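Local coordinates for 450aa long hypothetical fmu protein (Pyrococcus horikoshii, PDB 2YXL) that binds the S-adenosylmethionine analogue sinefungin and probably methylates RNA cytosines at carbon 5, as a member of the RsmB/NOP methyltransferase family, at residues Y155-R164 / R353-I361; S31-F39 / N50-M61. All coordinates share one frame; numbering follows the deposited sequence.

Interaction 1 of 2, residues Y155-R164 / R353-I361; sequences YLAPSWLIER and RWRLREDKI
Pro158, at the N-cap position of helix 159-169, lays its ring on the indole of Trp354, joining the ferredoxin-like region of this RsmB/NOP-family protein to its class I methyltransferase region. The meeting is a CH-pi contact: Pro158 CD stands 3.8 Å from the centroid of the Trp354 six-membered ring, 20° off its normal. Nearby, Arg353 NH2 donates to Leu156 O over 3.0 Å. The oxygen lies close to the guanidinium plane, yet the nitrogen approaches from above the carbonyl plane.

Further along, Trp160 reaches across the loop that follows helix 352-355. Its CZ2 packs against Leu356 CB at 4.0 Å, and CZ3 comes equally near Ile361 CD1. Glu358 runs past the indole in the opposite direction, its carboxylate turned 58° from the ring, to form a salt bridge with Arg164. A bend at chi2 (72°) turns the Arg164 guanidinium toward that carboxylate; the planar groups are nearly coplanar, but the hydrogen bond within the bridge is weak. Ile361 CD1 covers one guanidinium face of Arg164, which also makes a cation-pi contact with Phe393.

Outside this shell, Asn181 accepts a second bond from Arg353 NH2, while Lys62 O of helix 47-75 receives Trp354 NE1. Leu356 lies about 10 Å, side chain to side chain, from Cys390, the predicted nucleophile. Between Trp160 and the loop sits one water, which accepts from Trp160 NE1 at 2.8 Å and donates to both Arg353 O and Leu356 O.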
loop_
_atom_site.group_PDB
_atom_site.type_symbol
_atom_site.label_atom_id
_atom_site.label_comp_id
_atom_site.label_asym_id
_atom_site.label_seq_id
_atom_site.Cartn_x
_atom_site.Cartn_y
_atom_site.Cartn_z
ATOM N N TYR A 155 16.431 12.019 -2.737
ATOM C CA TYR A 155 15.631 10.998 -2.066
ATOM C C TYR A 155 14.249 10.818 -2.687
ATOM O O TYR A 155 13.553 9.850 -2.378
ATOM C CB TYR A 155 15.490 11.301 -0.570
ATOM C CG TYR A 155 16.776 11.236 0.231
ATOM C CD1 TYR A 155 16.878 11.890 1.455
ATOM C CD2 TYR A 155 17.889 10.527 -0.229
ATOM C CE1 TYR A 155 18.049 11.840 2.206
ATOM C CE2 TYR A 155 19.067 10.475 0.512
ATOM C CZ TYR A 155 19.137 11.133 1.730
ATOM O OH TYR A 155 20.292 11.092 2.476
ATOM N N LEU A 156 13.866 11.747 -3.564
ATOM C CA LEU A 156 12.520 11.794 -4.151
ATOM C C LEU A 156 11.454 11.817 -3.051
ATOM O O LEU A 156 10.527 11.007 -3.046
ATOM C CB LEU A 156 12.295 10.640 -5.146
ATOM C CG LEU A 156 13.334 10.396 -6.254
ATOM C CD1 LEU A 156 12.989 9.153 -7.066
ATOM C CD2 LEU A 156 13.498 11.603 -7.170
ATOM N N ALA A 157 11.608 12.753 -2.119
ATOM C CA ALA A 157 10.755 12.835 -0.932
ATOM C C ALA A 157 10.683 14.269 -0.402
ATOM O O ALA A 157 11.627 15.039 -0.589
ATOM C CB ALA A 157 11.275 11.894 0.155
ATOM N N PRO A 158 9.565 14.633 0.263
ATOM C CA PRO A 158 9.478 15.981 0.832
ATOM C C PRO A 158 10.425 16.150 2.016
ATOM O O PRO A 158 10.706 15.184 2.729
ATOM C CB PRO A 158 8.021 16.082 1.287
ATOM C CG PRO A 158 7.596 14.682 1.516
ATOM C CD PRO A 158 8.347 13.842 0.527
ATOM N N SER A 159 10.905 17.375 2.207
ATOM C CA SER A 159 11.913 17.693 3.221
ATOM C C SER A 159 11.525 17.283 4.644
ATOM O O SER A 159 12.375 16.821 5.409
ATOM C CB SER A 159 12.255 19.186 3.175
ATOM O OG SER A 159 13.462 19.450 3.869
ATOM N N TRP A 160 10.248 17.450 4.990
ATOM C CA TRP A 160 9.751 17.091 6.322
ATOM C C TRP A 160 9.859 15.589 6.585
ATOM O O TRP A 160 10.159 15.179 7.708
ATOM C CB TRP A 160 8.308 17.575 6.533
ATOM C CG TRP A 160 7.246 16.701 5.905
ATOM C CD1 TRP A 160 6.684 16.856 4.671
ATOM C CD2 TRP A 160 6.626 15.542 6.486
ATOM N NE1 TRP A 160 5.754 15.867 4.445
ATOM C CE2 TRP A 160 5.699 15.047 5.543
ATOM C CE3 TRP A 160 6.768 14.875 7.713
ATOM C CZ2 TRP A 160 4.913 13.914 5.785
ATOM C CZ3 TRP A 160 5.988 13.747 7.955
ATOM C CH2 TRP A 160 5.071 13.280 6.994
ATOM N N LEU A 161 9.611 14.783 5.550
ATOM C CA LEU A 161 9.693 13.331 5.657
ATOM C C LEU A 161 11.146 12.898 5.796
ATOM O O LEU A 161 11.473 12.092 6.668
ATOM C CB LEU A 161 9.062 12.650 4.438
ATOM C CG LEU A 161 8.218 11.374 4.610
ATOM C CD1 LEU A 161 8.346 10.491 3.378
ATOM C CD2 LEU A 161 8.542 10.568 5.871
ATOM N N ILE A 162 12.008 13.445 4.938
ATOM C CA ILE A 162 13.449 13.184 4.988
ATOM C C ILE A 162 13.999 13.462 6.385
ATOM O O ILE A 162 14.759 12.661 6.934
ATOM C CB ILE A 162 14.214 14.031 3.942
ATOM C CG1 ILE A 162 13.784 13.637 2.523
ATOM C CG2 ILE A 162 15.727 13.892 4.131
ATOM C CD1 ILE A 162 14.284 14.568 1.428
ATOM N N GLU A 163 13.594 14.597 6.953
ATOM C CA GLU A 163 13.995 14.990 8.297
ATOM C C GLU A 163 13.478 13.993 9.336
ATOM O O GLU A 163 14.229 13.542 10.203
ATOM C CB GLU A 163 13.488 16.405 8.605
ATOM C CG GLU A 163 14.330 17.174 9.624
ATOM C CD GLU A 163 15.732 17.498 9.117
ATOM O OE1 GLU A 163 16.694 17.359 9.906
ATOM O OE2 GLU A 163 15.874 17.884 7.934
ATOM N N ARG A 164 12.199 13.641 9.222
ATOM C CA ARG A 164 11.545 12.717 10.149
ATOM C C ARG A 164 12.146 11.308 10.099
ATOM O O ARG A 164 12.270 10.653 11.133
ATOM C CB ARG A 164 10.036 12.676 9.877
ATOM C CG ARG A 164 9.180 12.129 11.014
ATOM C CD ARG A 164 9.099 13.092 12.191
ATOM N NE ARG A 164 8.102 12.663 13.171
ATOM C CZ ARG A 164 6.863 13.144 13.244
ATOM N NH1 ARG A 164 6.450 14.086 12.401
ATOM N NH2 ARG A 164 6.032 12.686 14.171
ATOM N N ARG A 353 4.057 9.207 0.019
ATOM C CA ARG A 353 5.085 10.086 0.572
ATOM C C ARG A 353 4.753 11.569 0.366
ATOM O O ARG A 353 5.194 12.418 1.136
ATOM C CB ARG A 353 6.465 9.750 -0.008
ATOM C CG ARG A 353 6.673 10.194 -1.457
ATOM C CD ARG A 353 7.960 9.660 -2.050
ATOM N NE ARG A 353 7.936 8.210 -2.230
ATOM C CZ ARG A 353 8.987 7.478 -2.594
ATOM N NH1 ARG A 353 8.862 6.163 -2.727
ATOM N NH2 ARG A 353 10.163 8.054 -2.826
ATOM N N TRP A 354 3.967 11.865 -0.667
ATOM C CA TRP A 354 3.587 13.239 -0.985
ATOM C C TRP A 354 2.234 13.645 -0.392
ATOM O O TRP A 354 1.992 14.825 -0.144
ATOM C CB TRP A 354 3.604 13.462 -2.502
ATOM C CG TRP A 354 4.947 13.197 -3.103
ATOM C CD1 TRP A 354 5.307 12.121 -3.865
ATOM C CD2 TRP A 354 6.123 14.002 -2.964
ATOM N NE1 TRP A 354 6.629 12.213 -4.220
ATOM C CE2 TRP A 354 7.157 13.356 -3.680
ATOM C CE3 TRP A 354 6.405 15.209 -2.310
ATOM C CZ2 TRP A 354 8.450 13.878 -3.764
ATOM C CZ3 TRP A 354 7.692 15.727 -2.393
ATOM C CH2 TRP A 354 8.699 15.059 -3.115
ATOM N N ARG A 355 1.364 12.664 -0.163
ATOM C CA ARG A 355 0.019 12.926 0.357
ATOM C C ARG A 355 -0.029 12.958 1.885
ATOM O O ARG A 355 -0.978 13.485 2.466
ATOM C CB ARG A 355 -0.996 11.908 -0.187
ATOM C CG ARG A 355 -0.904 11.660 -1.701
ATOM C CD ARG A 355 -2.223 11.955 -2.419
ATOM N NE ARG A 355 -3.370 11.242 -1.850
ATOM C CZ ARG A 355 -4.637 11.435 -2.217
ATOM N NH1 ARG A 355 -5.605 10.737 -1.636
ATOM N NH2 ARG A 355 -4.947 12.320 -3.160
ATOM N N LEU A 356 0.999 12.403 2.525
ATOM C CA LEU A 356 1.087 12.356 3.985
ATOM C C LEU A 356 1.331 13.710 4.641
ATOM O O LEU A 356 2.107 14.526 4.141
ATOM C CB LEU A 356 2.169 11.375 4.441
ATOM C CG LEU A 356 1.704 9.973 4.829
ATOM C CD1 LEU A 356 2.894 9.128 5.257
ATOM C CD2 LEU A 356 0.653 10.040 5.938
ATOM N N ARG A 357 0.667 13.914 5.777
ATOM C CA ARG A 357 0.750 15.143 6.564
ATOM C C ARG A 357 1.162 14.818 8.015
ATOM O O ARG A 357 1.202 13.649 8.399
ATOM C CB ARG A 357 -0.595 15.864 6.517
ATOM C CG ARG A 357 -1.021 16.359 5.141
ATOM C CD ARG A 357 -2.517 16.659 5.107
ATOM N NE ARG A 357 -2.931 17.558 6.185
ATOM C CZ ARG A 357 -2.939 18.886 6.104
ATOM N NH1 ARG A 357 -3.331 19.608 7.143
ATOM N NH2 ARG A 357 -2.558 19.495 4.990
ATOM N N GLU A 358 1.405 15.846 8.831
ATOM C CA GLU A 358 2.188 15.702 10.080
ATOM C C GLU A 358 1.624 15.249 11.475
ATOM O O GLU A 358 2.397 14.644 12.212
ATOM C CB GLU A 358 3.138 16.898 10.251
ATOM C CG GLU A 358 4.438 16.542 10.977
ATOM C CD GLU A 358 5.681 17.122 10.322
ATOM O OE1 GLU A 358 6.769 16.542 10.517
ATOM O OE2 GLU A 358 5.577 18.150 9.616
ATOM N N ASP A 359 0.380 15.508 11.916
ATOM C CA ASP A 359 -0.700 16.304 11.318
ATOM C C ASP A 359 -1.044 15.919 9.885
ATOM O O ASP A 359 -0.970 16.775 9.001
ATOM C CB ASP A 359 -0.400 17.808 11.439
ATOM C CG ASP A 359 -1.546 18.682 10.953
ATOM O OD1 ASP A 359 -1.275 19.815 10.498
ATOM O OD2 ASP A 359 -2.713 18.235 11.013
ATOM N N LYS A 360 -1.503 14.686 9.643
ATOM C CA LYS A 360 -2.236 13.850 10.605
ATOM C C LYS A 360 -1.553 12.581 11.164
ATOM O O LYS A 360 -2.189 11.522 11.246
ATOM C CB LYS A 360 -3.573 13.446 9.963
ATOM C CG LYS A 360 -3.426 12.774 8.584
ATOM C CD LYS A 360 -4.297 11.529 8.462
ATOM C CE LYS A 360 -3.825 10.642 7.315
ATOM N NZ LYS A 360 -4.506 9.317 7.303
ATOM N N ILE A 361 -0.287 12.674 11.566
ATOM C CA ILE A 361 0.351 11.571 12.302
ATOM C C ILE A 361 -0.276 11.445 13.696
ATOM O O ILE A 361 -0.580 10.340 14.154
ATOM C CB ILE A 361 1.889 11.742 12.413
ATOM C CG1 ILE A 361 2.549 11.566 11.042
ATOM C CG2 ILE A 361 2.484 10.757 13.418
ATOM C CD1 ILE A 361 3.980 12.080 10.963
HETATM O O HOH W 1 4.212 14.677 2.424
#

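Interaction 2 of 2, residues S31-F39 / N50-M61; sequences SQYAKREAF and NRVLTMIFYDIM
Phe39 CZ presses on Leu53 CB at 3.6 Å on the close-packed side of this contact, while the Phe39 ring edge is directed at Asn50 O and Thr54 OG1. One turn earlier, Lys35 spreads its aliphatic chain over Phe57, with Lys35 CD above the ring face and 4.0 Å from the Phe57 centroid. Met61 CG lies over the opposite face of that ring, and Ser31 CB meets its edge, 3.7 Å from Phe57 CZ.

The two helices form a helical hairpin of the N-terminal region, their segments running roughly antiparallel at 143° with axes 11.7 Å apart. Ile22 of helix 12-24 also touches Phe57, and Ala34 and Ala38 pack against that same helix.

Toward the less buried flank the contact becomes polar and sparser. Lys35 is extended to CD and then bends at chi3 and chi4 (77° and 70°), which brings NZ to Thr54 OG1 at 3.1 Å. That hydroxyl donates in turn to Asn50 O over 2.6 Å. The carbonyl is thus gripped twice, by Thr54 OG1 and Thr54 N from opposite faces of its plane. Tyr58, partly exposed like Gln32, donates its hydroxyl to Gln32 OE1 at 3.2 Å from a position tilted out of the carbonyl plane, and the amide and ring planes are far from parallel. Gln32 NE2 is held by Asn349 and Ser31 OG by Glu351.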
loop_
_atom_site.group_PDB
_atom_site.type_symbol
_atom_site.label_atom_id
_atom_site.label_comp_id
_atom_site.label_asym_id
_atom_site.label_seq_id
_atom_site.Cartn_x
_atom_site.Cartn_y
_atom_site.Cartn_z
ATOM N N SER A 31 -3.636 2.617 -5.563
ATOM C CA SER A 31 -3.609 3.037 -6.970
ATOM C C SER A 31 -3.441 1.905 -7.999
ATOM O O SER A 31 -3.688 2.105 -9.189
ATOM C CB SER A 31 -2.541 4.114 -7.184
ATOM O OG SER A 31 -1.250 3.629 -6.848
ATOM N N GLN A 32 -3.020 0.731 -7.534
ATOM C CA GLN A 32 -2.916 -0.462 -8.380
ATOM C C GLN A 32 -4.252 -0.812 -9.038
ATOM O O GLN A 32 -4.290 -1.173 -10.214
ATOM C CB GLN A 32 -2.407 -1.661 -7.570
ATOM C CG GLN A 32 -0.901 -1.671 -7.316
ATOM C CD GLN A 32 -0.471 -0.928 -6.046
ATOM O OE1 GLN A 32 0.717 -0.908 -5.707
ATOM N NE2 GLN A 32 -1.427 -0.322 -5.342
ATOM N N TYR A 33 -5.335 -0.701 -8.267
ATOM C CA TYR A 33 -6.696 -0.929 -8.766
ATOM C C TYR A 33 -7.046 0.041 -9.895
ATOM O O TYR A 33 -7.749 -0.321 -10.841
ATOM C CB TYR A 33 -7.720 -0.788 -7.633
ATOM C CG TYR A 33 -7.801 -1.967 -6.686
ATOM C CD1 TYR A 33 -8.813 -2.919 -6.816
ATOM C CD2 TYR A 33 -6.880 -2.123 -5.649
ATOM C CE1 TYR A 33 -8.900 -4.006 -5.944
ATOM C CE2 TYR A 33 -6.955 -3.205 -4.771
ATOM C CZ TYR A 33 -7.966 -4.142 -4.925
ATOM O OH TYR A 33 -8.046 -5.212 -4.059
ATOM N N ALA A 34 -6.549 1.269 -9.784
ATOM C CA ALA A 34 -6.756 2.292 -10.803
ATOM C C ALA A 34 -5.968 1.978 -12.072
ATOM O O ALA A 34 -6.481 2.135 -13.184
ATOM C CB ALA A 34 -6.377 3.660 -10.261
ATOM N N LYS A 35 -4.725 1.533 -11.894
ATOM C CA LYS A 35 -3.873 1.145 -13.010
ATOM C C LYS A 35 -4.491 -0.027 -13.763
ATOM O O LYS A 35 -4.574 0.002 -14.989
ATOM C CB LYS A 35 -2.464 0.796 -12.528
ATOM C CG LYS A 35 -1.455 0.579 -13.654
ATOM C CD LYS A 35 -0.070 0.222 -13.123
ATOM C CE LYS A 35 0.015 -1.226 -12.650
ATOM N NZ LYS A 35 -0.050 -2.200 -13.778
ATOM N N ARG A 36 -4.935 -1.042 -13.023
ATOM C CA ARG A 36 -5.596 -2.209 -13.608
ATOM C C ARG A 36 -6.827 -1.795 -14.411
ATOM O O ARG A 36 -6.977 -2.188 -15.567
ATOM C CB ARG A 36 -5.993 -3.220 -12.522
ATOM C CG ARG A 36 -6.555 -4.540 -13.064
ATOM C CD ARG A 36 -7.668 -5.112 -12.174
ATOM N NE ARG A 36 -8.952 -4.435 -12.381
ATOM C CZ ARG A 36 -9.467 -3.508 -11.572
ATOM N NH1 ARG A 36 -8.822 -3.135 -10.472
ATOM N NH2 ARG A 36 -10.640 -2.954 -11.859
ATOM N N GLU A 37 -7.691 -0.997 -13.788
ATOM C CA GLU A 37 -8.928 -0.520 -14.408
ATOM C C GLU A 37 -8.667 0.218 -15.724
ATOM O O GLU A 37 -9.311 -0.070 -16.735
ATOM C CB GLU A 37 -9.712 0.359 -13.420
ATOM C CG GLU A 37 -10.764 1.288 -14.037
ATOM C CD GLU A 37 -12.143 0.662 -14.169
ATOM O OE1 GLU A 37 -13.135 1.389 -13.944
ATOM O OE2 GLU A 37 -12.245 -0.541 -14.498
ATOM N N ALA A 38 -7.714 1.149 -15.702
ATOM C CA ALA A 38 -7.401 1.983 -16.864
ATOM C C ALA A 38 -6.792 1.183 -18.011
ATOM O O ALA A 38 -7.090 1.436 -19.182
ATOM C CB ALA A 38 -6.475 3.123 -16.468
ATOM N N PHE A 39 -5.942 0.222 -17.662
ATOM C CA PHE A 39 -5.246 -0.605 -18.645
ATOM C C PHE A 39 -6.200 -1.554 -19.379
ATOM O O PHE A 39 -6.064 -1.758 -20.586
ATOM C CB PHE A 39 -4.095 -1.369 -17.976
ATOM C CG PHE A 39 -2.868 -0.522 -17.709
ATOM C CD1 PHE A 39 -2.954 0.868 -17.615
ATOM C CD2 PHE A 39 -1.626 -1.122 -17.531
ATOM C CE1 PHE A 39 -1.823 1.644 -17.364
ATOM C CE2 PHE A 39 -0.489 -0.356 -17.279
ATOM C CZ PHE A 39 -0.588 1.028 -17.195
ATOM N N ASN A 50 2.534 -2.871 -21.315
ATOM C CA ASN A 50 2.119 -2.993 -19.919
ATOM C C ASN A 50 3.266 -2.660 -18.967
ATOM O O ASN A 50 3.072 -1.947 -17.986
ATOM C CB ASN A 50 1.586 -4.403 -19.640
ATOM C CG ASN A 50 0.679 -4.461 -18.420
ATOM O OD1 ASN A 50 1.111 -4.227 -17.288
ATOM N ND2 ASN A 50 -0.590 -4.788 -18.647
ATOM N N ARG A 51 4.455 -3.172 -19.283
ATOM C CA ARG A 51 5.667 -2.933 -18.500
ATOM C C ARG A 51 6.085 -1.460 -18.534
ATOM O O ARG A 51 6.268 -0.839 -17.483
ATOM C CB ARG A 51 6.802 -3.834 -19.003
ATOM C CG ARG A 51 8.061 -3.811 -18.151
ATOM C CD ARG A 51 9.085 -4.831 -18.630
ATOM N NE ARG A 51 8.654 -6.211 -18.403
ATOM C CZ ARG A 51 8.332 -7.074 -19.364
ATOM N NH1 ARG A 51 8.393 -6.719 -20.644
ATOM N NH2 ARG A 51 7.954 -8.305 -19.046
ATOM N N VAL A 52 6.224 -0.913 -19.741
ATOM C CA VAL A 52 6.631 0.478 -19.945
ATOM C C VAL A 52 5.684 1.474 -19.251
ATOM O O VAL A 52 6.134 2.387 -18.555
ATOM C CB VAL A 52 6.774 0.796 -21.464
ATOM C CG1 VAL A 52 6.763 2.291 -21.732
ATOM C CG2 VAL A 52 8.046 0.171 -22.017
ATOM N N LEU A 53 4.380 1.279 -19.431
ATOM C CA LEU A 53 3.385 2.159 -18.836
ATOM C C LEU A 53 3.305 2.015 -17.318
ATOM O O LEU A 53 3.055 2.996 -16.618
ATOM C CB LEU A 53 2.010 1.940 -19.471
ATOM C CG LEU A 53 1.824 2.247 -20.962
ATOM C CD1 LEU A 53 0.362 2.093 -21.332
ATOM C CD2 LEU A 53 2.326 3.636 -21.344
ATOM N N THR A 54 3.528 0.797 -16.821
ATOM C CA THR A 54 3.590 0.527 -15.381
ATOM C C THR A 54 4.794 1.232 -14.754
ATOM O O THR A 54 4.682 1.840 -13.688
ATOM C CB THR A 54 3.636 -0.995 -15.089
ATOM O OG1 THR A 54 2.417 -1.599 -15.533
ATOM C CG2 THR A 54 3.813 -1.281 -13.600
ATOM N N MET A 55 5.937 1.149 -15.431
ATOM C CA MET A 55 7.151 1.840 -15.007
ATOM C C MET A 55 6.922 3.356 -14.923
ATOM O O MET A 55 7.313 3.989 -13.940
ATOM C CB MET A 55 8.312 1.491 -15.952
ATOM C CG MET A 55 9.645 2.170 -15.639
ATOM S SD MET A 55 9.764 3.850 -16.303
ATOM C CE MET A 55 9.956 3.532 -18.063
ATOM N N ILE A 56 6.284 3.923 -15.946
ATOM C CA ILE A 56 5.964 5.355 -15.972
ATOM C C ILE A 56 4.983 5.719 -14.849
ATOM O O ILE A 56 5.164 6.728 -14.159
ATOM C CB ILE A 56 5.425 5.802 -17.362
ATOM C CG1 ILE A 56 6.529 5.680 -18.425
ATOM C CG2 ILE A 56 4.878 7.238 -17.312
ATOM C CD1 ILE A 56 6.062 5.914 -19.854
ATOM N N PHE A 57 3.967 4.877 -14.667
ATOM C CA PHE A 57 2.976 5.035 -13.604
ATOM C C PHE A 57 3.636 5.240 -12.241
ATOM O O PHE A 57 3.364 6.232 -11.559
ATOM C CB PHE A 57 2.032 3.824 -13.581
ATOM C CG PHE A 57 0.965 3.895 -12.524
ATOM C CD1 PHE A 57 1.145 3.268 -11.291
ATOM C CD2 PHE A 57 -0.228 4.575 -12.763
ATOM C CE1 PHE A 57 0.157 3.326 -10.306
ATOM C CE2 PHE A 57 -1.223 4.639 -11.787
ATOM C CZ PHE A 57 -1.029 4.010 -10.555
ATOM N N TYR A 58 4.512 4.315 -11.857
ATOM C CA TYR A 58 5.205 4.402 -10.572
ATOM C C TYR A 58 6.250 5.514 -10.507
ATOM O O TYR A 58 6.532 6.033 -9.429
ATOM C CB TYR A 58 5.827 3.055 -10.182
ATOM C CG TYR A 58 4.809 2.019 -9.761
ATOM C CD1 TYR A 58 4.667 0.828 -10.471
ATOM C CD2 TYR A 58 3.974 2.237 -8.659
ATOM C CE1 TYR A 58 3.731 -0.127 -10.092
ATOM C CE2 TYR A 58 3.030 1.290 -8.272
ATOM C CZ TYR A 58 2.916 0.110 -8.992
ATOM O OH TYR A 58 1.989 -0.835 -8.619
ATOM N N ASP A 59 6.822 5.874 -11.651
ATOM C CA ASP A 59 7.749 6.998 -11.715
ATOM C C ASP A 59 7.023 8.310 -11.394
ATOM O O ASP A 59 7.563 9.163 -10.686
ATOM C CB ASP A 59 8.409 7.070 -13.096
ATOM C CG ASP A 59 9.667 7.918 -13.102
ATOM O OD1 ASP A 59 10.584 7.643 -12.305
ATOM O OD2 ASP A 59 9.750 8.851 -13.922
ATOM N N ILE A 60 5.802 8.457 -11.910
ATOM C CA ILE A 60 4.975 9.632 -11.634
ATOM C C ILE A 60 4.550 9.661 -10.157
ATOM O O ILE A 60 4.677 10.693 -9.491
ATOM C CB ILE A 60 3.728 9.711 -12.566
ATOM C CG1 ILE A 60 4.155 9.893 -14.030
ATOM C CG2 ILE A 60 2.798 10.848 -12.137
ATOM C CD1 ILE A 60 3.074 9.599 -15.053
ATOM N N MET A 61 4.057 8.531 -9.655
ATOM C CA MET A 61 3.648 8.425 -8.255
ATOM C C MET A 61 4.800 8.776 -7.317
ATOM O O MET A 61 4.630 9.558 -6.381
ATOM C CB MET A 61 3.104 7.021 -7.939
ATOM C CG MET A 61 1.782 6.682 -8.628
ATOM S SD MET A 61 0.531 7.952 -8.363
ATOM C CE MET A 61 -0.883 7.256 -9.210
#

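From the N terminus, interaction 2 comes first: the chain runs through helix 32-41, turns, and comes back along helix 47-75, closing a short loop with 10 residues between the segments. Interaction 1 opens only later and closes a far longer one, since 188 residues separate 155-164 from 353-361. The two are in series, neither nesting nor crossing. Interaction 2 holds the N-terminal helices to one another, whereas interaction 1 ties a helix of the ferredoxin-like family region to the methyltransferase region. Although their centres are 23 Å apart, they touch where Trp354 CD1 packs 3.7 Å from Met61 O, so helix 47-75, a partner in interaction 2, also flanks interaction 1.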